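Local coordinates for SusD-like carbohydrate binding protein (Bacteroides vulgatus, PDB 3LEW) that probably binds carbohydrate at the outer membrane as a member of the SusD family of nutrient-binding proteins, at residues Ala47-Met55 against Phe67-Ile76. Numbering follows the deposited sequence. Where two conformers were deposited one is given.
Sequences AMLRANDAM and FRTHNEFSAI
Phe67, the N-cap residue of the short helix 68-71, lays its ring against helix 46-54, with Arg50 CB over one face, 4.0 Å from the ring centroid in a CH-pi contact. This is helix-to-helix packing in the SusD fold, and it illustrates how alanines let a short helix come close: Ala54 CB meets His70 CB at 3.7 Å and Ala51 CB reaches His70 CD2 at 3.6 Å. Asn71 ND2 donates to a lone pair of Ala54 O, 2.9 Å away and nearly straight at 163°. Past the helix end, the CG of selenomethionine Met55 beside its backbone N and an extended chi2 (170°) carry SE to Ile76 CG1 at 3.6 Å, while the bend at chi3 directs only CE. Met55 O, buried without a hydrogen-bond partner, lies at the Phe73 ring edge, 3.4 Å from CE1. Because CG of Phe67 lies anti to its carbonyl carbon (chi1 -71°), the ring also reaches back to His70, whose imidazole is sandwiched between Phe67 CD2 and Ala75 CB. Were an alanine here instead of Phe67, that imidazole face and Arg50 CB would probably lose their aromatic cover. Farther out, His70 NE2 is hydrogen-bonded to Thr82 OG1, and Arg50 NH1 and NH2 to Gln270 OE1 and Gly404 O. Strand 59-61 positions Asn71, ND2 also reaching Val59 O and OD1 taking Leu61 N.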
ATOM      1  N   ALA A  47      -2.623   7.566   3.952  1.00 15.52           N
ATOM      2  CA  ALA A  47      -3.174   7.146   5.222  1.00 15.61           C
ATOM      3  C   ALA A  47      -3.624   5.688   5.253  1.00 15.82           C
ATOM      4  O   ALA A  47      -3.439   5.000   6.281  1.00 14.44           O
ATOM      5  CB  ALA A  47      -4.319   8.102   5.710  1.00 14.88           C
HETATM    6  N   MSE A  48      -4.262   5.202   4.187  1.00 16.89           N
HETATM    7  CA  MSE A  48      -4.622   3.791   4.156  1.00 17.39           C
HETATM    8  C   MSE A  48      -3.381   2.875   4.075  1.00 16.51           C
HETATM    9  O   MSE A  48      -3.329   1.847   4.750  1.00 15.08           O
HETATM   10  CB  MSE A  48      -5.596   3.516   3.016  1.00 17.19           C
HETATM   11  CG  MSE A  48      -7.035   4.031   3.337  1.00 18.42           C
HETATM   12 SE   MSE A  48      -7.309   5.810   2.671  0.75 18.84          SE
HETATM   13  CE  MSE A  48      -7.480   5.465   0.969  1.00 20.20           C
ATOM     14  N   LEU A  49      -2.355   3.293   3.332  1.00 14.44           N
ATOM     15  CA  LEU A  49      -1.103   2.511   3.259  1.00 14.20           C
ATOM     16  C   LEU A  49      -0.479   2.420   4.649  1.00 13.99           C
ATOM     17  O   LEU A  49       0.008   1.363   5.088  1.00 15.37           O
ATOM     18  CB  LEU A  49      -0.132   3.168   2.295  1.00 14.31           C
ATOM     19  CG  LEU A  49      -0.653   3.272   0.848  1.00 14.97           C
ATOM     20  CD1 LEU A  49       0.469   3.871  -0.014  1.00 16.31           C
ATOM     21  CD2 LEU A  49      -1.070   1.925   0.253  1.00 16.61           C
ATOM     22  N   ARG A  50      -0.529   3.539   5.399  1.00 13.35           N
ATOM     23  CA  ARG A  50       0.021   3.534   6.745  1.00 13.07           C
ATOM     24  C   ARG A  50      -0.798   2.642   7.686  1.00 12.59           C
ATOM     25  O   ARG A  50      -0.227   1.844   8.449  1.00 13.73           O
ATOM     26  CB  ARG A  50       0.146   4.993   7.303  1.00 14.02           C
ATOM     27  CG  ARG A  50       1.500   5.678   7.103  1.00 13.22           C
ATOM     28  CD  ARG A  50       1.842   6.045   5.647  1.00 13.00           C
ATOM     29  NE  ARG A  50       2.395   4.901   4.904  1.00 13.93           N
ATOM     30  CZ  ARG A  50       2.707   4.921   3.617  1.00 18.45           C
ATOM     31  NH1 ARG A  50       2.457   5.995   2.846  1.00 18.70           N
ATOM     32  NH2 ARG A  50       3.268   3.848   3.068  1.00 17.34           N
ATOM     33  N   ALA A  51      -2.123   2.748   7.631  1.00 12.96           N
ATOM     34  CA  ALA A  51      -2.999   1.865   8.384  1.00 12.66           C
ATOM     35  C   ALA A  51      -2.662   0.410   8.111  1.00 12.94           C
ATOM     36  O   ALA A  51      -2.572  -0.395   9.048  1.00 14.56           O
ATOM     37  CB  ALA A  51      -4.509   2.144   8.062  1.00 12.09           C
ATOM     38  N   ASN A  52      -2.461   0.089   6.837  1.00 13.21           N
ATOM     39  CA  ASN A  52      -2.181  -1.269   6.402  1.00 15.16           C
ATOM     40  C   ASN A  52      -0.949  -1.878   7.059  1.00 15.62           C
ATOM     41  O   ASN A  52      -0.938  -3.052   7.367  1.00 17.54           O
ATOM     42  CB  ASN A  52      -2.062  -1.391   4.877  1.00 15.16           C
ATOM     43  CG  ASN A  52      -3.403  -1.123   4.145  1.00 17.62           C
ATOM     44  OD1 ASN A  52      -4.468  -0.996   4.799  1.00 15.87           O
ATOM     45  ND2 ASN A  52      -3.324  -0.903   2.817  1.00 17.08           N
ATOM     46  N   ASP A  53       0.087  -1.083   7.238  1.00 14.59           N
ATOM     47  CA  ASP A  53       1.282  -1.552   7.910  1.00 14.69           C
ATOM     48  C   ASP A  53       1.155  -1.568   9.409  1.00 13.83           C
ATOM     49  O   ASP A  53       1.709  -2.458  10.052  1.00 14.21           O
ATOM     50  CB  ASP A  53       2.505  -0.716   7.447  1.00 15.89           C
ATOM     51  CG  ASP A  53       2.874  -1.003   6.002  1.00 17.78           C
ATOM     52  OD1 ASP A  53       2.728  -2.173   5.537  1.00 17.03           O
ATOM     53  OD2 ASP A  53       3.331  -0.070   5.320  1.00 18.43           O
ATOM     54  N   ALA A  54       0.446  -0.593  10.001  1.00 12.66           N
ATOM     55  CA  ALA A  54       0.186  -0.609  11.426  1.00 13.54           C
ATOM     56  C   ALA A  54      -0.595  -1.864  11.817  1.00 13.47           C
ATOM     57  O   ALA A  54      -0.447  -2.388  12.917  1.00 14.17           O
ATOM     58  CB  ALA A  54      -0.588   0.690  11.871  1.00 13.03           C
HETATM   59  N   MSE A  55      -1.383  -2.383  10.891  1.00 14.17           N
HETATM   60  CA  MSE A  55      -2.191  -3.576  11.154  1.00 13.93           C
HETATM   61  C   MSE A  55      -1.483  -4.913  10.757  1.00 14.43           C
HETATM   62  O   MSE A  55      -2.148  -5.921  10.497  1.00 16.82           O
HETATM   63  CB  MSE A  55      -3.507  -3.340  10.419  1.00 13.14           C
HETATM   64  CG  MSE A  55      -4.324  -2.202  11.069  1.00 12.35           C
HETATM   65 SE   MSE A  55      -5.822  -1.671  10.030  0.75 12.01          SE
HETATM   66  CE  MSE A  55      -6.980  -3.222  10.208  1.00 13.28           C
ATOM     67  N   PHE A  67      -1.572   6.866  14.505  1.00 15.70           N
ATOM     68  CA  PHE A  67      -1.934   5.490  14.159  1.00 15.54           C
ATOM     69  C   PHE A  67      -1.863   4.460  15.263  1.00 15.96           C
ATOM     70  O   PHE A  67      -1.932   3.248  14.982  1.00 14.72           O
ATOM     71  CB  PHE A  67      -1.082   5.064  12.970  1.00 14.86           C
ATOM     72  CG  PHE A  67      -1.490   5.761  11.691  1.00 14.70           C
ATOM     73  CD1 PHE A  67      -0.940   7.006  11.340  1.00 13.80           C
ATOM     74  CD2 PHE A  67      -2.397   5.163  10.839  1.00 13.99           C
ATOM     75  CE1 PHE A  67      -1.336   7.658  10.134  1.00 15.07           C
ATOM     76  CE2 PHE A  67      -2.743   5.794   9.651  1.00 14.15           C
ATOM     77  CZ  PHE A  67      -2.212   7.034   9.308  1.00 14.60           C
ATOM     78  N   ARG A  68      -1.822   4.916  16.510  1.00 15.79           N
ATOM     79  CA  ARG A  68      -1.749   3.953  17.642  1.00 17.10           C
ATOM     80  C   ARG A  68      -2.977   3.013  17.648  1.00 16.57           C
ATOM     81  O   ARG A  68      -2.809   1.831  17.846  1.00 16.71           O
ATOM     82  CB  ARG A  68      -1.608   4.636  19.001  1.00 18.56           C
ATOM     83  CG  ARG A  68      -1.509   3.595  20.195  1.00 22.57           C
ATOM     84  CD  ARG A  68      -1.780   4.230  21.580  1.00 28.16           C
ATOM     85  NE  ARG A  68      -3.113   4.866  21.606  1.00 34.09           N
ATOM     86  CZ  ARG A  68      -4.234   4.320  22.077  1.00 39.01           C
ATOM     87  NH1 ARG A  68      -4.228   3.101  22.618  1.00 43.42           N
ATOM     88  NH2 ARG A  68      -5.371   5.008  22.035  1.00 38.87           N
ATOM     89  N   THR A  69      -4.187   3.536  17.427  1.00 15.40           N
ATOM     90  CA  THR A  69      -5.379   2.713  17.470  1.00 14.63           C
ATOM     91  C   THR A  69      -5.398   1.686  16.310  1.00 14.33           C
ATOM     92  O   THR A  69      -6.004   0.660  16.440  1.00 14.37           O
ATOM     93  CB  THR A  69      -6.671   3.511  17.505  1.00 15.38           C
ATOM     94  OG1 THR A  69      -6.774   4.330  16.324  1.00 16.11           O
ATOM     95  CG2 THR A  69      -6.769   4.417  18.801  1.00 15.85           C
ATOM     96  N   HIS A  70      -4.754   1.994  15.199  1.00 14.54           N
ATOM     97  CA  HIS A  70      -4.601   1.071  14.073  1.00 14.88           C
ATOM     98  C   HIS A  70      -3.717  -0.084  14.482  1.00 14.31           C
ATOM     99  O   HIS A  70      -4.043  -1.244  14.174  1.00 15.14           O
ATOM    100  CB  HIS A  70      -4.048   1.774  12.783  1.00 14.31           C
ATOM    101  CG  HIS A  70      -4.792   3.019  12.415  1.00 14.39           C
ATOM    102  ND1 HIS A  70      -4.819   4.116  13.243  1.00 12.96           N
ATOM    103  CD2 HIS A  70      -5.522   3.357  11.319  1.00 12.22           C
ATOM    104  CE1 HIS A  70      -5.554   5.072  12.684  1.00 13.90           C
ATOM    105  NE2 HIS A  70      -5.983   4.644  11.508  1.00 14.19           N
ATOM    106  N   ASN A  71      -2.608   0.204  15.188  1.00 14.62           N
ATOM    107  CA  ASN A  71      -1.721  -0.842  15.671  1.00 14.00           C
ATOM    108  C   ASN A  71      -2.471  -1.790  16.617  1.00 15.26           C
ATOM    109  O   ASN A  71      -2.160  -2.974  16.664  1.00 15.85           O
ATOM    110  CB  ASN A  71      -0.482  -0.208  16.303  1.00 13.79           C
ATOM    111  CG  ASN A  71       0.728  -1.140  16.410  1.00 13.15           C
ATOM    112  OD1 ASN A  71       1.414  -1.117  17.446  1.00 14.80           O
ATOM    113  ND2 ASN A  71       1.063  -1.873  15.332  1.00 13.71           N
ATOM    114  N   GLU A  72      -3.448  -1.265  17.344  1.00 14.74           N
ATOM    115  CA  GLU A  72      -4.296  -2.004  18.280  0.50 15.79           C
ATOM    116  C   GLU A  72      -5.437  -2.787  17.617  1.00 16.08           C
ATOM    117  O   GLU A  72      -6.133  -3.592  18.290  1.00 16.50           O
ATOM    118  CB  GLU A  72      -5.000  -1.012  19.204  0.50 16.21           C
ATOM    119  CG  GLU A  72      -4.130  -0.216  20.097  0.50 20.02           C
ATOM    120  CD  GLU A  72      -4.927   0.551  21.113  0.50 21.48           C
ATOM    121  OE1 GLU A  72      -6.004   1.085  20.778  0.50 24.09           O
ATOM    122  OE2 GLU A  72      -4.488   0.609  22.267  0.50 26.77           O
ATOM    123  N   PHE A  73      -5.672  -2.504  16.339  1.00 14.77           N
ATOM    124  CA  PHE A  73      -6.802  -3.045  15.550  1.00 15.67           C
ATOM    125  C   PHE A  73      -8.164  -2.451  15.893  1.00 15.14           C
ATOM    126  O   PHE A  73      -9.213  -3.010  15.524  1.00 14.45           O
ATOM    127  CB  PHE A  73      -6.847  -4.589  15.562  1.00 15.79           C
ATOM    128  CG  PHE A  73      -5.677  -5.221  14.881  1.00 16.31           C
ATOM    129  CD1 PHE A  73      -5.663  -5.431  13.521  1.00 18.34           C
ATOM    130  CD2 PHE A  73      -4.593  -5.621  15.612  1.00 16.52           C
ATOM    131  CE1 PHE A  73      -4.552  -6.001  12.890  1.00 17.18           C
ATOM    132  CE2 PHE A  73      -3.519  -6.173  15.021  1.00 16.22           C
ATOM    133  CZ  PHE A  73      -3.478  -6.370  13.650  1.00 16.07           C
ATOM    134  N   SER A  74      -8.190  -1.328  16.603  1.00 14.81           N
ATOM    135  CA  SER A  74      -9.496  -0.726  16.902  1.00 16.32           C
ATOM    136  C   SER A  74      -9.980   0.341  15.889  1.00 15.52           C
ATOM    137  O   SER A  74     -11.200   0.584  15.817  1.00 15.49           O
ATOM    138  CB  SER A  74      -9.516  -0.171  18.316  1.00 17.54           C
ATOM    139  OG  SER A  74      -8.707   0.947  18.391  1.00 21.61           O
ATOM    140  N   ALA A  75      -9.049   0.959  15.130  1.00 15.25           N
ATOM    141  CA  ALA A  75      -9.344   2.120  14.269  1.00 14.14           C
ATOM    142  C   ALA A  75     -10.276   1.819  13.085  1.00 14.96           C
ATOM    143  O   ALA A  75     -11.278   2.500  12.890  1.00 14.47           O
ATOM    144  CB  ALA A  75      -8.039   2.751  13.734  1.00 13.93           C
ATOM    145  N   ILE A  76      -9.953   0.800  12.303  1.00 14.52           N
ATOM    146  CA  ILE A  76     -10.699   0.533  11.080  1.00 15.13           C
ATOM    147  C   ILE A  76     -12.028  -0.175  11.413  1.00 14.93           C
ATOM    148  O   ILE A  76     -13.087   0.254  10.963  1.00 14.79           O
ATOM    149  CB  ILE A  76      -9.815  -0.251  10.073  1.00 14.78           C
ATOM    150  CG1 ILE A  76      -8.612   0.617   9.627  1.00 16.97           C
ATOM    151  CG2 ILE A  76     -10.636  -0.714   8.831  1.00 15.57           C
ATOM    152  CD1 ILE A  76      -9.012   1.812   8.705  1.00 16.77           C
TER